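DUF5638 domain-containing protein (Legionella pneumophila subsp. pneumophila, PDB 5L1A) is of unknown function, the crystallised piece being an all-helical domain of the DUF5638 family from a longer Legionella protein predicted to be membrane-bound. Local coordinates at residues A[9-14]-A[48-53]; A[16-21]-A[68-73]. All blocks are in the same frame, centred on the assembly; numbering follows the deposited sequence.

In the fold
Helix 8-25 serves both contacts, one after the other along its length, and shows how a single helix can be packed against two partners. In interaction 1 its early turns meet the end of helix 33-51, which runs antiparallel to it; in interaction 2 its middle turns meet helix 56-77, which runs in roughly the same direction. The centres of the two contacts lie 14 Å apart, and they share no touching residues. Neither is a ligand site, although each includes, away from its touching side chains, a residue touching bound I3C: Ala49 in 48-53 and Asn68 in 68-73. The side chains of Phe50 and Ile70 are about 8 Å and about 10 Å from a bound I3C.

Interaction 1: residues A[9-14]-A[48-53]; sequences RLLEKR and SAFNKT
Phe50 reaches from the end of helix 33-51 to Leu11 and Glu12 on helix 8-25, a clear case of one aromatic ring spanning the gap between two antiparallel helices. At CB the side chain sets out toward the other helix, and CG is anti to the backbone N (chi1 173°), which carries the ring outward. Beyond CG the two halves of the ring have different neighbours, although Glu12 OE1 and Leu11 CB both approach obliquely and from the same side of its plane. Along CD2 and CE2 runs the carboxylate of Glu12, where CE2 comes within 3.5 Å of Glu12 OE1; the carboxylate and ring planes are turned 63° apart. Along the other half, CE1 lies 3.7 Å from Leu11 CB, and Leu11 CD2 sits at the ring edge, in its plane, 4.0 Å from CE1. The ring's far end, Phe50 CZ, is 3.8 Å from Leu11 CB, so the tip rests against the root of the leucine, whose side chain crosses it at about a right angle. Glu12 can reach the ring because its chain bends at chi2 (68°), bringing OE1 back toward Phe50. A water lies between Glu12 OE1 and Asn51 OD1, but its approach to the latter is too short for the bridge to be more than doubtful.

Behind the ring, Phe50 O accepts from both the N and the OG1 of Thr53, whose hydroxyl also bonds Tyr5 OH. Elsewhere round Phe50 stand Val62 and Val63 of helix 56-77, with Pro3 and Tyr5 from the N-terminal loop. The chemistry is thus mixed: the leucine half is purely apolar, whereas Glu12 OE1 makes no hydrogen bond to the ring, so the carboxylate adds van der Waals contact with little evident electrostatic gain.

Interaction 2: residues A[16-21]-A[68-73]; sequences QNCDTQ and NFISLV
Gln16 O is gripped by two donors of Thr20, its N and its OG1, both at 2.8 Å and arriving from opposite faces of the carbonyl plane. This two-donor acceptor lies on helix 8-25, in an all-helical bundle where Cys18 and Gln21 of that helix meet Ile70 of helix 56-77. The two helices come close here, with Cys18 CA and Ile70 CA 6.6 Å apart.

Ile70 divides its branches between the two partners. With CG1 beside the backbone N and CG2 anti to it (chi1 -68°), the CG1 arm faces Cys18 while the CG2 methyl turns to Gln21. Ile70 CG1 lies 3.9 Å from Cys18 CB and a little farther from its sulfur. The glutamine contributes only its aliphatic root, because the chain bends at chi2 and takes the amide away. Leu22 and Phe25, farther along helix 8-25, also touch the isoleucine. Nearby, Asp19 bonds Tyr66 OH through OD1 and Asn47 ND2 through OD2, linking helix 8-25 to helix 56-77 through Tyr66 and to helix 33-51 through Asn47. Across the contact, the shortest approach is Gln21 CG to Ile70 CG2, 3.6 Å, while Ile70 CD1 ends 3.8 Å from Cys18 O.

Interaction 1: residues A[9-14]-A[48-53]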
ATOM      1  N   ARG A   9      -1.230  12.741  13.206  1.00 21.10           N
ATOM      2  CA  ARG A   9      -2.259  11.846  13.725  1.00 22.60           C
ATOM      3  C   ARG A   9      -3.440  11.741  12.768  1.00 21.51           C
ATOM      4  O   ARG A   9      -4.002  10.656  12.579  1.00 23.13           O
ATOM      5  CB  ARG A   9      -2.725  12.328  15.099  1.00 25.99           C
ATOM      6  CG  ARG A   9      -1.639  12.297  16.155  1.00 29.04           C
ATOM      7  CD  ARG A   9      -2.171  12.689  17.524  1.00 32.39           C
ATOM      8  NE  ARG A   9      -1.209  12.358  18.571  1.00 36.34           N
ATOM      9  CZ  ARG A   9      -1.117  11.162  19.142  1.00 40.34           C
ATOM     10  NH1 ARG A   9      -0.209  10.940  20.083  1.00 44.48           N
ATOM     11  NH2 ARG A   9      -1.933  10.184  18.775  1.00 39.90           N
ATOM     12  N   LEU A  10      -3.835  12.859  12.157  1.00 16.54           N
ATOM     13  CA  LEU A  10      -4.914  12.815  11.177  1.00 17.80           C
ATOM     14  C   LEU A  10      -4.523  11.974   9.969  1.00 17.48           C
ATOM     15  O   LEU A  10      -5.346  11.227   9.429  1.00 20.17           O
ATOM     16  CB  LEU A  10      -5.293  14.231  10.752  1.00 18.30           C
ATOM     17  CG  LEU A  10      -5.750  15.109  11.914  1.00 18.43           C
ATOM     18  CD1 LEU A  10      -5.983  16.539  11.459  1.00 16.64           C
ATOM     19  CD2 LEU A  10      -7.005  14.527  12.544  1.00 20.33           C
ATOM     20  N   LEU A  11      -3.269  12.081   9.534  1.00 19.12           N
ATOM     21  CA  LEU A  11      -2.789  11.236   8.448  1.00 18.72           C
ATOM     22  C   LEU A  11      -2.704   9.777   8.874  1.00 19.43           C
ATOM     23  O   LEU A  11      -2.888   8.878   8.044  1.00 22.49           O
ATOM     24  CB  LEU A  11      -1.427  11.730   7.967  1.00 18.88           C
ATOM     25  CG  LEU A  11      -1.392  12.770   6.845  1.00 20.33           C
ATOM     26  CD1 LEU A  11      -2.415  13.875   7.061  1.00 22.15           C
ATOM     27  CD2 LEU A  11       0.006  13.354   6.730  1.00 20.41           C
ATOM     28  N   GLU A  12      -2.429   9.524  10.155  1.00 14.18           N
ATOM     29  CA  GLU A  12      -2.369   8.155  10.650  1.00 14.71           C
ATOM     30  C   GLU A  12      -3.725   7.463  10.562  1.00 14.96           C
ATOM     31  O   GLU A  12      -3.789   6.265  10.269  1.00 14.94           O
ATOM     32  CB  GLU A  12      -1.855   8.146  12.087  1.00 15.91           C
ATOM     33  CG  GLU A  12      -1.773   6.765  12.722  1.00 18.97           C
ATOM     34  CD  GLU A  12      -0.711   5.890  12.086  1.00 24.07           C
ATOM     35  OE1 GLU A  12       0.308   6.438  11.613  1.00 25.81           O
ATOM     36  OE2 GLU A  12      -0.896   4.656  12.059  1.00 25.95           O
ATOM     37  N   LYS A  13      -4.814   8.200  10.799  1.00 18.70           N
ATOM     38  CA  LYS A  13      -6.144   7.609  10.711  1.00 20.79           C
ATOM     39  C   LYS A  13      -6.428   7.073   9.314  1.00 22.97           C
ATOM     40  O   LYS A  13      -7.188   6.111   9.161  1.00 27.08           O
ATOM     41  CB  LYS A  13      -7.204   8.634  11.121  1.00 22.19           C
ATOM     42  CG  LYS A  13      -7.136   9.049  12.588  1.00 27.28           C
ATOM     43  CD  LYS A  13      -8.257  10.017  12.949  1.00 33.09           C
ATOM     44  CE  LYS A  13      -8.315  10.283  14.451  1.00 38.38           C
ATOM     45  NZ  LYS A  13      -7.108  10.997  14.958  1.00 40.46           N
ATOM     46  N   ARG A  14      -5.827   7.672   8.284  1.00 22.49           N
ATOM     47  CA  ARG A  14      -6.009   7.156   6.933  1.00 21.60           C
ATOM     48  C   ARG A  14      -5.082   5.985   6.639  1.00 20.66           C
ATOM     49  O   ARG A  14      -5.413   5.140   5.801  1.00 21.67           O
ATOM     50  CB  ARG A  14      -5.800   8.270   5.910  1.00 23.36           C
ATOM     51  CG  ARG A  14      -6.939   9.271   5.871  1.00 26.80           C
ATOM     52  CD  ARG A  14      -7.001   9.967   4.527  1.00 29.23           C
ATOM     53  NE  ARG A  14      -6.131  11.134   4.471  1.00 28.82           N
ATOM     54  CZ  ARG A  14      -5.622  11.633   3.350  1.00 27.96           C
ATOM     55  NH1 ARG A  14      -5.878  11.057   2.186  1.00 28.83           N
ATOM     56  NH2 ARG A  14      -4.849  12.703   3.400  1.00 27.43           N
ATOM     57  N   SER A  48       5.958   1.743   7.395  1.00 11.44           N
ATOM     58  CA  SER A  48       7.324   2.177   7.682  1.00 12.39           C
ATOM     59  C   SER A  48       7.699   3.411   6.879  1.00 12.32           C
ATOM     60  O   SER A  48       8.447   4.262   7.370  1.00 13.89           O
ATOM     61  CB  SER A  48       8.326   1.058   7.393  1.00 15.88           C
ATOM     62  OG  SER A  48       8.066  -0.090   8.180  1.00 19.06           O
ATOM     63  N   ALA A  49       7.202   3.524   5.645  1.00 14.03           N
ATOM     64  CA  ALA A  49       7.529   4.690   4.833  1.00 14.36           C
ATOM     65  C   ALA A  49       6.900   5.953   5.402  1.00 14.02           C
ATOM     66  O   ALA A  49       7.497   7.032   5.332  1.00 15.60           O
ATOM     67  CB  ALA A  49       7.084   4.473   3.387  1.00 14.09           C
ATOM     68  N   PHE A  50       5.698   5.840   5.975  1.00 11.03           N
ATOM     69  CA  PHE A  50       5.064   7.008   6.579  1.00 11.88           C
ATOM     70  C   PHE A  50       5.773   7.420   7.864  1.00 12.24           C
ATOM     71  O   PHE A  50       5.943   8.615   8.129  1.00 13.91           O
ATOM     72  CB  PHE A  50       3.584   6.734   6.850  1.00 11.66           C
ATOM     73  CG  PHE A  50       2.899   7.824   7.632  1.00 10.23           C
ATOM     74  CD1 PHE A  50       2.384   8.936   6.988  1.00 10.07           C
ATOM     75  CD2 PHE A  50       2.774   7.736   9.011  1.00 10.42           C
ATOM     76  CE1 PHE A  50       1.759   9.938   7.700  1.00 10.16           C
ATOM     77  CE2 PHE A  50       2.150   8.735   9.727  1.00 10.51           C
ATOM     78  CZ  PHE A  50       1.640   9.838   9.069  1.00 10.36           C
ATOM     79  N   ASN A  51       6.187   6.444   8.677  1.00 12.99           N
ATOM     80  CA  ASN A  51       6.861   6.748   9.933  1.00 15.99           C
ATOM     81  C   ASN A  51       8.224   7.391   9.724  1.00 18.04           C
ATOM     82  O   ASN A  51       8.751   8.007  10.655  1.00 21.03           O
ATOM     83  CB  ASN A  51       7.024   5.479  10.770  1.00 18.44           C
ATOM     84  CG  ASN A  51       5.700   4.859  11.154  1.00 19.73           C
ATOM     85  OD1 ASN A  51       4.681   5.543  11.256  1.00 16.73           O
ATOM     86  ND2 ASN A  51       5.709   3.551  11.379  1.00 23.52           N
ATOM     87  N   LYS A  52       8.814   7.251   8.541  1.00 22.89           N
ATOM     88  CA  LYS A  52      10.083   7.901   8.250  1.00 25.23           C
ATOM     89  C   LYS A  52       9.912   9.319   7.728  1.00 25.49           C
ATOM     90  O   LYS A  52      10.903  10.052   7.648  1.00 28.62           O
ATOM     91  CB  LYS A  52      10.886   7.075   7.238  1.00 28.49           C
ATOM     92  CG  LYS A  52      11.394   5.747   7.778  1.00 34.12           C
ATOM     93  CD  LYS A  52      12.088   4.928   6.694  1.00 39.38           C
ATOM     94  CE  LYS A  52      11.133   4.588   5.558  1.00 41.15           C
ATOM     95  NZ  LYS A  52      11.730   3.652   4.566  1.00 42.42           N
ATOM     96  N   THR A  53       8.694   9.720   7.368  1.00 13.91           N
ATOM     97  CA  THR A  53       8.472  11.080   6.904  1.00 13.81           C
ATOM     98  C   THR A  53       8.734  12.069   8.033  1.00 15.11           C
ATOM     99  O   THR A  53       8.552  11.762   9.215  1.00 15.71           O
ATOM    100  CB  THR A  53       7.046  11.247   6.372  1.00 12.83           C
ATOM    101  OG1 THR A  53       6.106  11.051   7.435  1.00 12.31           O
ATOM    102  CG2 THR A  53       6.769  10.244   5.268  1.00 12.34           C
TER
HETATM  103  O   HOH W   1       2.611   5.471  12.534  1.00 40.47           O

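Interaction 2: residues A[16-21]-A[68-73]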
ATOM      1  N   GLN A  16      -4.584   3.643   8.804  1.00 14.55           N
ATOM      2  CA  GLN A  16      -5.265   2.504   9.408  1.00 15.44           C
ATOM      3  C   GLN A  16      -6.464   2.056   8.584  1.00 15.32           C
ATOM      4  O   GLN A  16      -6.786   0.863   8.564  1.00 15.71           O
ATOM      5  CB  GLN A  16      -5.692   2.851  10.835  1.00 16.71           C
ATOM      6  CG  GLN A  16      -4.542   3.327  11.713  1.00 17.22           C
ATOM      7  CD  GLN A  16      -4.994   3.754  13.095  1.00 22.38           C
ATOM      8  OE1 GLN A  16      -4.332   4.553  13.755  1.00 23.34           O
ATOM      9  NE2 GLN A  16      -6.125   3.217  13.543  1.00 26.22           N
ATOM     10  N   ASN A  17      -7.142   2.987   7.907  1.00 14.97           N
ATOM     11  CA  ASN A  17      -8.211   2.590   6.997  1.00 15.07           C
ATOM     12  C   ASN A  17      -7.675   1.707   5.878  1.00 14.38           C
ATOM     13  O   ASN A  17      -8.306   0.709   5.509  1.00 14.69           O
ATOM     14  CB  ASN A  17      -8.901   3.822   6.416  1.00 15.10           C
ATOM     15  CG  ASN A  17      -9.804   4.513   7.417  1.00 16.19           C
ATOM     16  OD1 ASN A  17     -10.136   3.949   8.459  1.00 17.11           O
ATOM     17  ND2 ASN A  17     -10.215   5.739   7.100  1.00 16.35           N
ATOM     18  N   CYS A  18      -6.509   2.056   5.332  1.00 13.61           N
ATOM     19  CA  CYS A  18      -5.888   1.225   4.307  1.00 13.22           C
ATOM     20  C   CYS A  18      -5.546  -0.157   4.850  1.00 13.55           C
ATOM     21  O   CYS A  18      -5.807  -1.170   4.190  1.00 13.62           O
ATOM     22  CB  CYS A  18      -4.634   1.912   3.766  1.00 12.72           C
ATOM     23  SG  CYS A  18      -4.920   3.493   2.936  1.00 12.54           S
ATOM     24  N   ASP A  19      -4.967  -0.219   6.054  1.00 13.95           N
ATOM     25  CA  ASP A  19      -4.638  -1.510   6.655  1.00 14.60           C
ATOM     26  C   ASP A  19      -5.894  -2.331   6.926  1.00 15.26           C
ATOM     27  O   ASP A  19      -5.898  -3.553   6.743  1.00 16.34           O
ATOM     28  CB  ASP A  19      -3.851  -1.309   7.952  1.00 15.32           C
ATOM     29  CG  ASP A  19      -2.446  -0.784   7.716  1.00 18.63           C
ATOM     30  OD1 ASP A  19      -1.918  -0.946   6.597  1.00 21.37           O
ATOM     31  OD2 ASP A  19      -1.862  -0.212   8.659  1.00 21.27           O
ATOM     32  N   THR A  20      -6.964  -1.675   7.382  1.00 15.66           N
ATOM     33  CA  THR A  20      -8.222  -2.374   7.624  1.00 16.56           C
ATOM     34  C   THR A  20      -8.860  -2.819   6.318  1.00 16.15           C
ATOM     35  O   THR A  20      -9.408  -3.925   6.232  1.00 16.72           O
ATOM     36  CB  THR A  20      -9.179  -1.469   8.401  1.00 17.40           C
ATOM     37  OG1 THR A  20      -8.557  -1.060   9.623  1.00 17.97           O
ATOM     38  CG2 THR A  20     -10.485  -2.191   8.712  1.00 18.71           C
ATOM     39  N   GLN A  21      -8.810  -1.965   5.293  1.00 16.71           N
ATOM     40  CA  GLN A  21      -9.378  -2.323   4.000  1.00 19.23           C
ATOM     41  C   GLN A  21      -8.668  -3.524   3.387  1.00 19.85           C
ATOM     42  O   GLN A  21      -9.310  -4.350   2.729  1.00 22.04           O
ATOM     43  CB  GLN A  21      -9.315  -1.127   3.052  1.00 20.11           C
ATOM     44  CG  GLN A  21      -9.988  -1.365   1.720  1.00 21.83           C
ATOM     45  CD  GLN A  21     -11.465  -1.644   1.866  1.00 22.41           C
ATOM     46  OE1 GLN A  21     -12.257  -0.735   2.104  1.00 22.42           O
ATOM     47  NE2 GLN A  21     -11.844  -2.910   1.738  1.00 22.95           N
ATOM     48  N   ASN A  68      -3.944   4.803  -3.285  1.00 11.75           N
ATOM     49  CA  ASN A  68      -4.007   4.386  -4.682  1.00 12.78           C
ATOM     50  C   ASN A  68      -3.706   2.900  -4.822  1.00  9.50           C
ATOM     51  O   ASN A  68      -4.321   2.210  -5.644  1.00  9.75           O
ATOM     52  CB  ASN A  68      -3.034   5.208  -5.530  1.00 17.35           C
ATOM     53  CG  ASN A  68      -3.426   6.671  -5.621  1.00 23.16           C
ATOM     54  OD1 ASN A  68      -4.609   7.010  -5.645  1.00 24.84           O
ATOM     55  ND2 ASN A  68      -2.428   7.546  -5.673  1.00 26.20           N
ATOM     56  N   PHE A  69      -2.763   2.389  -4.026  1.00  9.18           N
ATOM     57  CA  PHE A  69      -2.479   0.957  -4.046  1.00  9.09           C
ATOM     58  C   PHE A  69      -3.702   0.149  -3.632  1.00  8.96           C
ATOM     59  O   PHE A  69      -3.996  -0.893  -4.228  1.00  9.13           O
ATOM     60  CB  PHE A  69      -1.290   0.642  -3.135  1.00  8.94           C
ATOM     61  CG  PHE A  69      -1.101  -0.826  -2.863  1.00  8.91           C
ATOM     62  CD1 PHE A  69      -0.437  -1.636  -3.770  1.00  9.25           C
ATOM     63  CD2 PHE A  69      -1.579  -1.397  -1.689  1.00  8.69           C
ATOM     64  CE1 PHE A  69      -0.259  -2.990  -3.517  1.00  9.33           C
ATOM     65  CE2 PHE A  69      -1.405  -2.748  -1.433  1.00  8.81           C
ATOM     66  CZ  PHE A  69      -0.741  -3.543  -2.347  1.00  9.11           C
ATOM     67  N   ILE A  70      -4.426   0.613  -2.611  1.00 10.43           N
ATOM     68  CA  ILE A  70      -5.630  -0.084  -2.165  1.00 12.02           C
ATOM     69  C   ILE A  70      -6.664  -0.131  -3.283  1.00 12.99           C
ATOM     70  O   ILE A  70      -7.303  -1.165  -3.515  1.00 13.42           O
ATOM     71  CB  ILE A  70      -6.193   0.582  -0.897  1.00 12.99           C
ATOM     72  CG1 ILE A  70      -5.242   0.368   0.278  1.00 13.76           C
ATOM     73  CG2 ILE A  70      -7.574   0.044  -0.569  1.00 12.10           C
ATOM     74  CD1 ILE A  70      -4.935  -1.079   0.534  1.00 11.82           C
ATOM     75  N   SER A  71      -6.841   0.986  -3.996  1.00 12.72           N
ATOM     76  CA  SER A  71      -7.780   1.011  -5.113  1.00 13.07           C
ATOM     77  C   SER A  71      -7.390   0.005  -6.187  1.00 10.99           C
ATOM     78  O   SER A  71      -8.256  -0.661  -6.766  1.00 13.47           O
ATOM     79  CB  SER A  71      -7.858   2.416  -5.708  1.00 18.97           C
ATOM     80  OG  SER A  71      -8.456   3.317  -4.796  1.00 26.54           O
ATOM     81  N   LEU A  72      -6.092  -0.124  -6.463  1.00 10.12           N
ATOM     82  CA  LEU A  72      -5.644  -1.069  -7.481  1.00 10.43           C
ATOM     83  C   LEU A  72      -5.877  -2.510  -7.042  1.00 10.31           C
ATOM     84  O   LEU A  72      -6.261  -3.356  -7.858  1.00 10.75           O
ATOM     85  CB  LEU A  72      -4.170  -0.831  -7.802  1.00 10.41           C
ATOM     86  CG  LEU A  72      -3.850   0.526  -8.431  1.00 10.77           C
ATOM     87  CD1 LEU A  72      -2.359   0.672  -8.672  1.00 10.91           C
ATOM     88  CD2 LEU A  72      -4.628   0.712  -9.726  1.00 11.52           C
ATOM     89  N   VAL A  73      -5.657  -2.807  -5.759  1.00  9.84           N
ATOM     90  CA  VAL A  73      -5.906  -4.157  -5.256  1.00 11.33           C
ATOM     91  C   VAL A  73      -7.365  -4.543  -5.458  1.00 14.85           C
ATOM     92  O   VAL A  73      -7.671  -5.659  -5.895  1.00 16.00           O
ATOM     93  CB  VAL A  73      -5.497  -4.270  -3.775  1.00  9.65           C
ATOM     94  CG1 VAL A  73      -5.843  -5.652  -3.243  1.00  9.68           C
ATOM     95  CG2 VAL A  73      -4.016  -3.996  -3.611  1.00  9.24           C
TER